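Local structure of aminoacyl-histidine dipeptidase (Vibrio alginolyticus, 3MRU) at residues 12-17 and 472-476; 166-172 and 447-453; 193-197 and 323-327; 230-236 and 328-333. The protein probably hydrolyses dipeptides, among them Xaa-His dipeptides such as carnosine, as a zinc-dependent metallopeptidase of the M20C family. All coordinates share one frame. Residue numbers count along the deposited sequence, not the author numbering.

Overall arrangement
The four contacts fall into two groups at opposite sides of the chain's centre. Interactions 1 and 2 lie in the zinc-bearing catalytic part. Their centres are about 21 Å apart, and they touch where Phe475 CE2 meets Phe453 CE2 at 3.3 Å. Interaction 2 is nearest the metal site: the Asn171 side chain is about 7 Å from a zinc ion. In interaction 1, the Val472 side chain is about 11 Å from that of the zinc ligand Asp119. Interactions 3 and 4 share helix 318-330, with centres about 13 Å apart, and lie away from the metal site. Both are nested inside the loop closed by interaction 2, itself nested inside that of interaction 1.

Interaction 1 (12-17 and 472-476); sequences SPAPLW and VQLFW
Residues 12-13 are extended and lead into helix 14-25, with a cis peptide bond before Pro13, the N-cap residue. Residues 472-476 are regular helix. The backbones come closest at Pro13 and Gln473, CA to CA 6.0 Å. Inside the first turn, Trp17 N donates to Pro13 O at 3.2 Å. Gln473 has chi1 t and chi2 p, which brings its NE2 to Ser12 OG, a hydrogen bond of 2.8 Å. Pro13 packs on one face of the Trp476 indole (chi1 t) in a CH-pi contact, its CG 4.0 Å from the centroid of the five-membered ring. Val472, chi1 t, is the apolar centre. Val472 CG1 lies 4.1 Å from Pro13 CD and 3.9 Å from Leu16 CD2, and Val472 CG2 3.7 Å from Trp17 CZ2. Trp17 NE1 gives a weak hydrogen bond to Ser12 O, at 3.2 Å. The contact thus joins the N-terminal helix to the C-terminal one. Leu16 and Trp476 both also rest on Ala129 of helix 124-132, while Trp17 touches Ile8 and Leu11.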
loop_
_atom_site.group_PDB
_atom_site.type_symbol
_atom_site.label_atom_id
_atom_site.label_comp_id
_atom_site.label_asym_id
_atom_site.label_seq_id
_atom_site.Cartn_x
_atom_site.Cartn_y
_atom_site.Cartn_z
ATOM N N SER A 12 -11.793 1.343 -29.373
ATOM C CA SER A 12 -11.512 2.762 -29.244
ATOM C C SER A 12 -11.081 3.157 -27.823
ATOM O O SER A 12 -11.642 2.654 -26.853
ATOM C CB SER A 12 -12.694 3.593 -29.716
ATOM O OG SER A 12 -13.750 3.501 -28.803
ATOM N N PRO A 13 -10.086 4.064 -27.705
ATOM C CA PRO A 13 -9.428 4.824 -28.767
ATOM C C PRO A 13 -8.319 4.004 -29.402
ATOM O O PRO A 13 -7.424 3.516 -28.696
ATOM C CB PRO A 13 -8.833 6.007 -28.017
ATOM C CG PRO A 13 -8.468 5.454 -26.742
ATOM C CD PRO A 13 -9.481 4.374 -26.405
ATOM N N ALA A 14 -8.382 3.858 -30.720
ATOM C CA ALA A 14 -7.520 2.895 -31.402
ATOM C C ALA A 14 -6.043 3.124 -31.161
ATOM O O ALA A 14 -5.355 2.180 -30.792
ATOM C CB ALA A 14 -7.820 2.820 -32.884
ATOM N N PRO A 15 -5.553 4.370 -31.338
ATOM C CA PRO A 15 -4.106 4.569 -31.213
ATOM C C PRO A 15 -3.515 3.933 -29.943
ATOM O O PRO A 15 -2.460 3.289 -30.022
ATOM C CB PRO A 15 -3.961 6.092 -31.187
ATOM C CG PRO A 15 -5.155 6.604 -31.912
ATOM C CD PRO A 15 -6.261 5.626 -31.656
ATOM N N LEU A 16 -4.202 4.076 -28.802
ATOM C CA LEU A 16 -3.700 3.533 -27.544
ATOM C C LEU A 16 -3.841 2.019 -27.486
ATOM O O LEU A 16 -2.914 1.331 -27.080
ATOM C CB LEU A 16 -4.363 4.205 -26.338
ATOM C CG LEU A 16 -5.341 3.532 -25.367
ATOM C CD1 LEU A 16 -4.667 2.480 -24.509
ATOM C CD2 LEU A 16 -5.953 4.590 -24.476
ATOM N N TRP A 17 -4.996 1.506 -27.906
ATOM C CA TRP A 17 -5.263 0.075 -27.874
ATOM C C TRP A 17 -4.374 -0.662 -28.832
ATOM O O TRP A 17 -4.176 -1.860 -28.672
ATOM C CB TRP A 17 -6.684 -0.212 -28.271
ATOM C CG TRP A 17 -7.697 -0.156 -27.165
ATOM C CD1 TRP A 17 -8.686 0.785 -26.993
ATOM C CD2 TRP A 17 -7.868 -1.105 -26.113
ATOM N NE1 TRP A 17 -9.453 0.475 -25.892
ATOM C CE2 TRP A 17 -8.971 -0.677 -25.335
ATOM C CE3 TRP A 17 -7.197 -2.275 -25.748
ATOM C CZ2 TRP A 17 -9.411 -1.380 -24.227
ATOM C CZ3 TRP A 17 -7.635 -2.972 -24.640
ATOM C CH2 TRP A 17 -8.732 -2.529 -23.898
ATOM N N VAL A 472 -11.736 2.529 -20.652
ATOM C CA VAL A 472 -10.470 2.900 -21.266
ATOM C C VAL A 472 -10.728 4.134 -22.133
ATOM O O VAL A 472 -9.908 5.056 -22.179
ATOM C CB VAL A 472 -9.844 1.734 -22.088
ATOM C CG1 VAL A 472 -8.697 2.244 -22.943
ATOM C CG2 VAL A 472 -9.388 0.624 -21.162
ATOM N N GLN A 473 -11.885 4.138 -22.794
ATOM C CA GLN A 473 -12.338 5.293 -23.565
ATOM C C GLN A 473 -12.528 6.522 -22.649
ATOM O O GLN A 473 -12.053 7.622 -22.974
ATOM C CB GLN A 473 -13.618 4.944 -24.346
ATOM C CG GLN A 473 -14.213 6.074 -25.180
ATOM C CD GLN A 473 -13.295 6.550 -26.278
ATOM O OE1 GLN A 473 -12.736 7.644 -26.193
ATOM N NE2 GLN A 473 -13.122 5.731 -27.316
ATOM N N LEU A 474 -13.194 6.312 -21.503
ATOM C CA LEU A 474 -13.325 7.334 -20.459
ATOM C C LEU A 474 -11.961 7.814 -20.014
ATOM O O LEU A 474 -11.633 8.990 -20.149
ATOM C CB LEU A 474 -14.077 6.775 -19.259
ATOM C CG LEU A 474 -15.599 6.822 -19.263
ATOM C CD1 LEU A 474 -16.217 6.732 -20.655
ATOM C CD2 LEU A 474 -16.097 5.688 -18.401
ATOM N N PHE A 475 -11.160 6.887 -19.500
ATOM C CA PHE A 475 -9.858 7.232 -18.985
ATOM C C PHE A 475 -9.219 8.192 -19.970
ATOM O O PHE A 475 -8.744 9.263 -19.590
ATOM C CB PHE A 475 -8.994 5.987 -18.783
ATOM C CG PHE A 475 -7.551 6.289 -18.603
ATOM C CD1 PHE A 475 -6.649 6.011 -19.591
ATOM C CD2 PHE A 475 -7.092 6.896 -17.465
ATOM C CE1 PHE A 475 -5.307 6.320 -19.436
ATOM C CE2 PHE A 475 -5.739 7.208 -17.320
ATOM C CZ PHE A 475 -4.860 6.915 -18.303
ATOM N N TRP A 476 -9.255 7.834 -21.247
ATOM C CA TRP A 476 -8.557 8.616 -22.252
ATOM C C TRP A 476 -9.249 9.973 -22.481
ATOM O O TRP A 476 -8.598 10.960 -22.843
ATOM C CB TRP A 476 -8.394 7.798 -23.535
ATOM C CG TRP A 476 -7.987 8.606 -24.704
ATOM C CD1 TRP A 476 -8.822 9.236 -25.576
ATOM C CD2 TRP A 476 -6.647 8.897 -25.146
ATOM N NE1 TRP A 476 -8.090 9.908 -26.529
ATOM C CE2 TRP A 476 -6.755 9.714 -26.293
ATOM C CE3 TRP A 476 -5.372 8.540 -24.691
ATOM C CZ2 TRP A 476 -5.637 10.192 -26.985
ATOM C CZ3 TRP A 476 -4.253 9.017 -25.390
ATOM C CH2 TRP A 476 -4.399 9.835 -26.520
#

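Interaction 2 (166-172 and 447-453)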
loop_
_atom_site.group_PDB
_atom_site.type_symbol
_atom_site.label_atom_id
_atom_site.label_comp_id
_atom_site.label_asym_id
_atom_site.label_seq_id
_atom_site.Cartn_x
_atom_site.Cartn_y
_atom_site.Cartn_z
ATOM N N GLY A 166 7.856 21.397 -14.881
ATOM C CA GLY A 166 6.406 21.320 -14.855
ATOM C C GLY A 166 6.061 20.832 -13.463
ATOM O O GLY A 166 6.408 19.714 -13.083
ATOM N N ASP A 167 5.374 21.674 -12.699
ATOM C CA ASP A 167 4.979 21.328 -11.338
ATOM C C ASP A 167 3.854 20.304 -11.238
ATOM O O ASP A 167 3.369 20.006 -10.148
ATOM C CB ASP A 167 4.798 22.591 -10.495
ATOM C CG ASP A 167 5.919 23.591 -10.693
ATOM O OD1 ASP A 167 6.054 24.511 -9.859
ATOM O OD2 ASP A 167 6.666 23.457 -11.685
ATOM N N ILE A 168 3.441 19.753 -12.376
ATOM C CA ILE A 168 2.350 18.782 -12.392
ATOM C C ILE A 168 2.776 17.390 -12.861
ATOM O O ILE A 168 3.693 17.245 -13.669
ATOM C CB ILE A 168 1.178 19.266 -13.268
ATOM C CG1 ILE A 168 0.559 20.533 -12.677
ATOM C CG2 ILE A 168 0.134 18.172 -13.415
ATOM C CD1 ILE A 168 -0.322 21.291 -13.645
ATOM N N LEU A 169 2.091 16.370 -12.346
ATOM C CA LEU A 169 2.348 14.988 -12.720
ATOM C C LEU A 169 1.037 14.266 -12.875
ATOM O O LEU A 169 0.118 14.484 -12.105
ATOM C CB LEU A 169 3.178 14.306 -11.639
ATOM C CG LEU A 169 3.900 12.952 -11.743
ATOM C CD1 LEU A 169 3.017 11.796 -12.216
ATOM C CD2 LEU A 169 5.165 13.066 -12.568
ATOM N N LEU A 170 0.941 13.407 -13.881
ATOM C CA LEU A 170 -0.257 12.601 -14.049
ATOM C C LEU A 170 0.061 11.116 -14.056
ATOM O O LEU A 170 0.530 10.562 -15.060
ATOM C CB LEU A 170 -1.025 13.023 -15.294
ATOM C CG LEU A 170 -1.340 14.526 -15.308
ATOM C CD1 LEU A 170 -1.556 15.054 -16.726
ATOM C CD2 LEU A 170 -2.509 14.925 -14.377
ATOM N N ASN A 171 -0.159 10.485 -12.910
ATOM C CA ASN A 171 0.031 9.076 -12.817
ATOM C C ASN A 171 -1.228 8.349 -13.226
ATOM O O ASN A 171 -2.332 8.691 -12.804
ATOM C CB ASN A 171 0.451 8.678 -11.423
ATOM C CG ASN A 171 0.476 7.185 -11.257
ATOM O OD1 ASN A 171 1.513 6.555 -11.435
ATOM N ND2 ASN A 171 -0.679 6.597 -10.957
ATOM N N THR A 172 -1.043 7.322 -14.042
ATOM C CA THR A 172 -2.135 6.582 -14.647
ATOM C C THR A 172 -2.223 5.206 -14.015
ATOM O O THR A 172 -2.621 4.247 -14.667
ATOM C CB THR A 172 -1.825 6.350 -16.098
ATOM O OG1 THR A 172 -0.858 5.303 -16.182
ATOM C CG2 THR A 172 -1.224 7.589 -16.725
ATOM N N ASN A 447 7.863 20.330 -4.768
ATOM C CA ASN A 447 7.145 21.404 -5.437
ATOM C C ASN A 447 6.020 20.856 -6.311
ATOM O O ASN A 447 4.942 21.449 -6.386
ATOM C CB ASN A 447 8.105 22.248 -6.278
ATOM C CG ASN A 447 9.207 22.877 -5.450
ATOM O OD1 ASN A 447 9.139 22.900 -4.221
ATOM N ND2 ASN A 447 10.231 23.392 -6.120
ATOM N N MET A 448 6.267 19.726 -6.970
ATOM C CA MET A 448 5.241 19.118 -7.818
ATOM C C MET A 448 4.078 18.533 -7.058
ATOM O O MET A 448 4.259 17.682 -6.191
ATOM C CB MET A 448 5.830 18.004 -8.668
ATOM C CG MET A 448 6.535 18.487 -9.895
ATOM S SD MET A 448 6.063 17.412 -11.241
ATOM C CE MET A 448 6.967 15.910 -10.832
ATOM N N ASP A 449 2.879 18.984 -7.403
ATOM C CA ASP A 449 1.656 18.317 -6.962
ATOM C C ASP A 449 1.296 17.358 -8.080
ATOM O O ASP A 449 1.943 17.368 -9.136
ATOM C CB ASP A 449 0.515 19.320 -6.816
ATOM C CG ASP A 449 0.187 20.018 -8.132
ATOM O OD1 ASP A 449 1.131 20.203 -8.958
ATOM O OD2 ASP A 449 -1.013 20.382 -8.335
ATOM N N MET A 450 0.255 16.556 -7.868
ATOM C CA MET A 450 -0.062 15.500 -8.804
ATOM C C MET A 450 -1.374 14.790 -8.552
ATOM O O MET A 450 -2.090 15.079 -7.592
ATOM C CB MET A 450 1.079 14.480 -8.840
ATOM C CG MET A 450 1.587 14.022 -7.496
ATOM S SD MET A 450 3.195 13.220 -7.640
ATOM C CE MET A 450 4.219 14.655 -8.033
ATOM N N VAL A 451 -1.678 13.867 -9.459
ATOM C CA VAL A 451 -2.923 13.128 -9.453
ATOM C C VAL A 451 -2.646 11.740 -9.974
ATOM O O VAL A 451 -1.710 11.527 -10.727
ATOM C CB VAL A 451 -4.017 13.756 -10.364
ATOM C CG1 VAL A 451 -5.388 13.303 -9.918
ATOM C CG2 VAL A 451 -3.982 15.243 -10.323
ATOM N N SER A 452 -3.496 10.813 -9.570
ATOM C CA SER A 452 -3.432 9.458 -10.014
ATOM C C SER A 452 -4.849 8.957 -10.260
ATOM O O SER A 452 -5.658 8.887 -9.348
ATOM C CB SER A 452 -2.713 8.606 -8.966
ATOM O OG SER A 452 -3.272 7.297 -8.875
ATOM N N PHE A 453 -5.129 8.609 -11.509
ATOM C CA PHE A 453 -6.401 8.015 -11.921
ATOM C C PHE A 453 -6.147 7.150 -13.162
ATOM O O PHE A 453 -5.180 7.386 -13.909
ATOM C CB PHE A 453 -7.277 9.088 -12.541
ATOM C CG PHE A 453 -6.643 9.735 -13.733
ATOM C CD1 PHE A 453 -5.463 10.462 -13.596
ATOM C CD2 PHE A 453 -7.190 9.584 -14.992
ATOM C CE1 PHE A 453 -4.847 11.051 -14.701
ATOM C CE2 PHE A 453 -6.587 10.167 -16.098
ATOM C CZ PHE A 453 -5.416 10.902 -15.958
#
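Strands 168-171 and 449-452 run parallel, 15° apart, with the stepped hydrogen bonds of a parallel pair. The bonds are sound toward the C-terminal end: Val451 N to Leu169 O at 3.3 Å, Asn171 N to Val451 O at 2.9 Å, and Phe453 N to Asn171 O at 3.1 Å. At the other end they are weak: Asp449 N to Asp167 O at 3.0 Å, Leu169 N to Asp449 O at 3.4 Å. Asn171 O also takes a CA-H...O contact from Ser452 CA at 3.1 Å. Across the other edge, toward strand 75-80, Leu170 bonds Val76 and Gln78, and Thr172 bonds Gln78, through backbone atoms. Met448 O accepts from Lys442 NZ. Asn171 OD1 accepts weakly from Gln78 NE2, and Thr172 OG1 bonds weakly to Gln78 O. Asn171 lies close to the zinc ligand Asp173, so the strand leads into the metal site. Strand 449-452 is an edge strand of this sheet within the chain, and helices 410-420 and 469-485 pack on the Leu170 and Val451 face.

Interaction 3 (193-197 and 323-327)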
loop_
_atom_site.group_PDB
_atom_site.type_symbol
_atom_site.label_atom_id
_atom_site.label_comp_id
_atom_site.label_asym_id
_atom_site.label_seq_id
_atom_site.Cartn_x
_atom_site.Cartn_y
_atom_site.Cartn_z
ATOM N N THR A 193 12.792 -5.104 20.520
ATOM C CA THR A 193 13.300 -6.402 20.905
ATOM C C THR A 193 13.738 -6.358 22.339
ATOM O O THR A 193 14.262 -5.346 22.806
ATOM C CB THR A 193 14.505 -6.832 20.039
ATOM O OG1 THR A 193 14.644 -5.954 18.908
ATOM C CG2 THR A 193 14.334 -8.287 19.577
ATOM N N PHE A 194 13.524 -7.477 23.021
ATOM C CA PHE A 194 13.789 -7.600 24.457
ATOM C C PHE A 194 14.785 -8.716 24.729
ATOM O O PHE A 194 14.665 -9.821 24.181
ATOM C CB PHE A 194 12.487 -7.863 25.235
ATOM C CG PHE A 194 11.547 -6.695 25.235
ATOM C CD1 PHE A 194 10.672 -6.488 24.166
ATOM C CD2 PHE A 194 11.552 -5.794 26.282
ATOM C CE1 PHE A 194 9.839 -5.410 24.136
ATOM C CE2 PHE A 194 10.701 -4.707 26.269
ATOM C CZ PHE A 194 9.853 -4.510 25.192
ATOM N N ASP A 195 15.779 -8.434 25.564
ATOM C CA ASP A 195 16.732 -9.473 25.886
ATOM C C ASP A 195 16.423 -10.118 27.232
ATOM O O ASP A 195 16.908 -9.670 28.291
ATOM C CB ASP A 195 18.166 -8.975 25.743
ATOM C CG ASP A 195 18.720 -9.217 24.345
ATOM O OD1 ASP A 195 18.526 -10.341 23.801
ATOM O OD2 ASP A 195 19.343 -8.286 23.783
ATOM N N ILE A 196 15.616 -11.179 27.161
ATOM C CA ILE A 196 15.064 -11.821 28.352
ATOM C C ILE A 196 15.768 -13.091 28.776
ATOM O O ILE A 196 16.291 -13.855 27.944
ATOM C CB ILE A 196 13.532 -12.120 28.252
ATOM C CG1 ILE A 196 13.226 -13.211 27.223
ATOM C CG2 ILE A 196 12.755 -10.853 27.939
ATOM C CD1 ILE A 196 11.835 -13.833 27.333
ATOM N N THR A 197 15.752 -13.280 30.098
ATOM C CA THR A 197 16.227 -14.495 30.773
ATOM C C THR A 197 15.081 -15.165 31.559
ATOM O O THR A 197 14.107 -14.503 31.954
ATOM C CB THR A 197 17.400 -14.181 31.719
ATOM O OG1 THR A 197 16.980 -13.202 32.682
ATOM C CG2 THR A 197 18.585 -13.651 30.920
ATOM N N ARG A 323 8.804 -5.196 32.475
ATOM C CA ARG A 323 9.161 -4.188 31.456
ATOM C C ARG A 323 8.543 -4.437 30.072
ATOM O O ARG A 323 8.143 -3.503 29.384
ATOM C CB ARG A 323 10.679 -3.960 31.390
ATOM C CG ARG A 323 11.491 -5.053 30.720
ATOM C CD ARG A 323 12.969 -5.026 31.164
ATOM N NE ARG A 323 13.713 -6.098 30.514
ATOM C CZ ARG A 323 14.238 -5.994 29.301
ATOM N NH1 ARG A 323 14.129 -4.858 28.622
ATOM N NH2 ARG A 323 14.872 -7.022 28.762
ATOM N N PHE A 324 8.441 -5.699 29.686
ATOM C CA PHE A 324 7.826 -6.024 28.419
ATOM C C PHE A 324 6.348 -5.645 28.468
ATOM O O PHE A 324 5.828 -5.005 27.546
ATOM C CB PHE A 324 8.009 -7.511 28.081
ATOM C CG PHE A 324 7.090 -8.006 26.998
ATOM C CD1 PHE A 324 7.146 -7.484 25.727
ATOM C CD2 PHE A 324 6.149 -8.990 27.266
ATOM C CE1 PHE A 324 6.288 -7.955 24.746
ATOM C CE2 PHE A 324 5.292 -9.467 26.289
ATOM C CZ PHE A 324 5.356 -8.961 25.034
ATOM N N ILE A 325 5.670 -6.040 29.539
ATOM C CA ILE A 325 4.241 -5.756 29.620
ATOM C C ILE A 325 3.931 -4.243 29.695
ATOM O O ILE A 325 3.063 -3.759 28.944
ATOM C CB ILE A 325 3.535 -6.539 30.732
ATOM C CG1 ILE A 325 3.007 -7.857 30.178
ATOM C CG2 ILE A 325 2.359 -5.748 31.285
ATOM C CD1 ILE A 325 4.072 -8.923 29.934
ATOM N N ALA A 326 4.633 -3.503 30.560
ATOM C CA ALA A 326 4.473 -2.046 30.580
ATOM C C ALA A 326 4.677 -1.463 29.177
ATOM O O ALA A 326 3.914 -0.601 28.722
ATOM C CB ALA A 326 5.419 -1.413 31.568
ATOM N N ALA A 327 5.702 -1.974 28.495
ATOM C CA ALA A 327 6.065 -1.515 27.172
ATOM C C ALA A 327 4.885 -1.773 26.262
ATOM O O ALA A 327 4.281 -0.829 25.750
ATOM C CB ALA A 327 7.311 -2.221 26.674
#
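Strand 193-195 runs nearly antiparallel to helix 323-327, at 164°, with the axes 10.4 Å apart.

Phe194 makes the main contact. Its CA-to-CB bond points toward the helix, and its ring meets three helix residues. Phe324 sets its edge against the face of Phe194 in a T-shaped stack, with centroids 5.4 Å apart and planes at 78°. Phe194 CZ touches Ala327 CB at 3.7 Å, near the plane of the ring. Also near that plane is Arg323, whose NH1 lies 3.6 Å from Phe194 CD2. The Phe194 edge meets the flat face of the guanidinium, so the cation does not sit over the ring face.

The CA-to-CB bond of Asp195 points away, but the Asp195 carbonyl O is 3.4 Å from Arg323 NH2. Ile196 adds a loose contact, CG2 to Arg323 NH2 at 4.5 Å, and packs on Val362.

The contact holds helix 318-330 against one face of the large sheet, through strand 181-199. Phe324 continues the aromatic packing to Phe253.

Arg323 finds its firm polar partners elsewhere: a salt bridge to Asp320 and a hydrogen bond to Ala390 O. The chemistry here is therefore chiefly aromatic and apolar, with the guanidinium presenting its face to the edge of Phe194.

Interaction 4 (230-236 and 328-333)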
loop_
_atom_site.group_PDB
_atom_site.type_symbol
_atom_site.label_atom_id
_atom_site.label_comp_id
_atom_site.label_asym_id
_atom_site.label_seq_id
_atom_site.Cartn_x
_atom_site.Cartn_y
_atom_site.Cartn_z
ATOM N N ASN A 230 -7.120 -4.946 18.194
ATOM C CA ASN A 230 -5.773 -5.432 17.936
ATOM C C ASN A 230 -5.530 -6.499 18.989
ATOM O O ASN A 230 -5.316 -6.209 20.175
ATOM C CB ASN A 230 -4.784 -4.252 17.981
ATOM C CG ASN A 230 -3.331 -4.667 17.816
ATOM O OD1 ASN A 230 -2.659 -4.196 16.906
ATOM N ND2 ASN A 230 -2.830 -5.509 18.717
ATOM N N ALA A 231 -5.584 -7.746 18.539
ATOM C CA ALA A 231 -5.423 -8.924 19.402
ATOM C C ALA A 231 -4.239 -8.814 20.392
ATOM O O ALA A 231 -4.387 -9.139 21.580
ATOM C CB ALA A 231 -5.291 -10.171 18.530
ATOM N N ASN A 232 -3.091 -8.344 19.890
ATOM C CA ASN A 232 -1.867 -8.193 20.672
ATOM C C ASN A 232 -2.112 -7.335 21.854
ATOM O O ASN A 232 -1.724 -7.669 22.963
ATOM C CB ASN A 232 -0.772 -7.531 19.841
ATOM C CG ASN A 232 -0.065 -8.506 18.921
ATOM O OD1 ASN A 232 0.184 -9.651 19.297
ATOM N ND2 ASN A 232 0.282 -8.051 17.716
ATOM N N LYS A 233 -2.772 -6.214 21.599
ATOM C CA LYS A 233 -2.926 -5.186 22.616
ATOM C C LYS A 233 -3.965 -5.566 23.656
ATOM O O LYS A 233 -3.803 -5.294 24.840
ATOM C CB LYS A 233 -3.200 -3.815 21.982
ATOM C CG LYS A 233 -2.003 -3.286 21.243
ATOM C CD LYS A 233 -1.666 -1.877 21.659
ATOM C CE LYS A 233 -1.218 -1.756 23.122
ATOM N NZ LYS A 233 -1.037 -0.320 23.538
ATOM N N LEU A 234 -5.019 -6.228 23.217
ATOM C CA LEU A 234 -6.045 -6.629 24.147
ATOM C C LEU A 234 -5.510 -7.608 25.205
ATOM O O LEU A 234 -5.753 -7.451 26.401
ATOM C CB LEU A 234 -7.249 -7.173 23.378
ATOM C CG LEU A 234 -7.832 -6.106 22.430
ATOM C CD1 LEU A 234 -8.951 -6.629 21.548
ATOM C CD2 LEU A 234 -8.296 -4.834 23.173
ATOM N N ILE A 235 -4.732 -8.589 24.769
ATOM C CA ILE A 235 -4.108 -9.511 25.708
ATOM C C ILE A 235 -3.033 -8.843 26.561
ATOM O O ILE A 235 -2.691 -9.336 27.618
ATOM C CB ILE A 235 -3.517 -10.725 24.994
ATOM C CG1 ILE A 235 -4.570 -11.351 24.084
ATOM C CG2 ILE A 235 -3.018 -11.745 26.018
ATOM C CD1 ILE A 235 -5.862 -11.895 24.757
ATOM N N GLY A 236 -2.485 -7.734 26.096
ATOM C CA GLY A 236 -1.507 -7.032 26.883
ATOM C C GLY A 236 -2.242 -6.274 27.960
ATOM O O GLY A 236 -1.827 -6.259 29.111
ATOM N N LEU A 328 4.517 -3.036 26.104
ATOM C CA LEU A 328 3.402 -3.375 25.246
ATOM C C LEU A 328 2.177 -2.496 25.548
ATOM O O LEU A 328 1.553 -1.962 24.631
ATOM C CB LEU A 328 3.068 -4.853 25.388
ATOM C CG LEU A 328 1.900 -5.349 24.538
ATOM C CD1 LEU A 328 2.030 -4.853 23.074
ATOM C CD2 LEU A 328 1.737 -6.873 24.633
ATOM N N ASN A 329 1.858 -2.317 26.826
ATOM C CA ASN A 329 0.715 -1.513 27.218
ATOM C C ASN A 329 0.828 -0.011 26.946
ATOM O O ASN A 329 -0.128 0.620 26.459
ATOM C CB ASN A 329 0.440 -1.712 28.694
ATOM C CG ASN A 329 -1.001 -1.497 29.035
ATOM O OD1 ASN A 329 -1.319 -0.594 29.787
ATOM N ND2 ASN A 329 -1.894 -2.327 28.477
ATOM N N ALA A 330 1.980 0.559 27.291
ATOM C CA ALA A 330 2.200 1.987 27.120
ATOM C C ALA A 330 2.140 2.308 25.647
ATOM O O ALA A 330 1.456 3.222 25.210
ATOM C CB ALA A 330 3.546 2.396 27.690
ATOM N N CYS A 331 2.853 1.508 24.880
ATOM C CA CYS A 331 3.033 1.698 23.448
ATOM C C CYS A 331 1.753 2.126 22.682
ATOM O O CYS A 331 0.720 1.478 22.791
ATOM C CB CYS A 331 3.643 0.399 22.910
ATOM S SG CYS A 331 3.854 0.296 21.167
ATOM N N PRO A 332 1.821 3.226 21.919
ATOM C CA PRO A 332 0.688 3.693 21.122
ATOM C C PRO A 332 0.303 2.697 20.043
ATOM O O PRO A 332 1.120 1.871 19.659
ATOM C CB PRO A 332 1.215 4.963 20.472
ATOM C CG PRO A 332 2.681 4.792 20.476
ATOM C CD PRO A 332 2.980 4.114 21.759
ATOM N N ASN A 333 -0.943 2.772 19.578
ATOM C CA ASN A 333 -1.459 1.885 18.538
ATOM C C ASN A 333 -2.738 2.440 17.928
ATOM O O ASN A 333 -3.507 3.108 18.611
ATOM C CB ASN A 333 -1.716 0.472 19.073
ATOM C CG ASN A 333 -2.111 -0.495 17.965
ATOM O OD1 ASN A 333 -1.428 -0.597 16.948
ATOM N ND2 ASN A 333 -3.220 -1.197 18.150
#
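The polar part of this contact centres on Lys233. Its NZ donates to Cys331 O at 2.6 Å and to Asn329 O at 3.2 Å. Both acceptors are backbone carbonyls where helix 318-330 ends; Cys331 is the first residue to leave helical angles. Lys233 thus takes carbonyls left at the C-terminal end of that helix, where a positive charge is consistent with the helix dipole. Asn232 and Asn333 turn to the sheet instead: Asn232 ND2 bonds Val352 O, and Asn333 OD1 accepts from Val352 N. Both helices rest on strand 346-358 of the large mixed sheet, since Asn232 and Leu328 each touch Ile355.

The apolar contacts are made by carbon atoms around the lysine. Lys233 CD lies 3.5 Å from Asn333 CB. Leu328, chi1 t, reaches Gly236 CA with CD2 at 4.0 Å. A CB on Gly236 would fall 2.9 Å from Leu328 CD2, a clash, so the bare glycine lets the two helices approach to 6.0 Å between Gly236 CA and Asn329 CA.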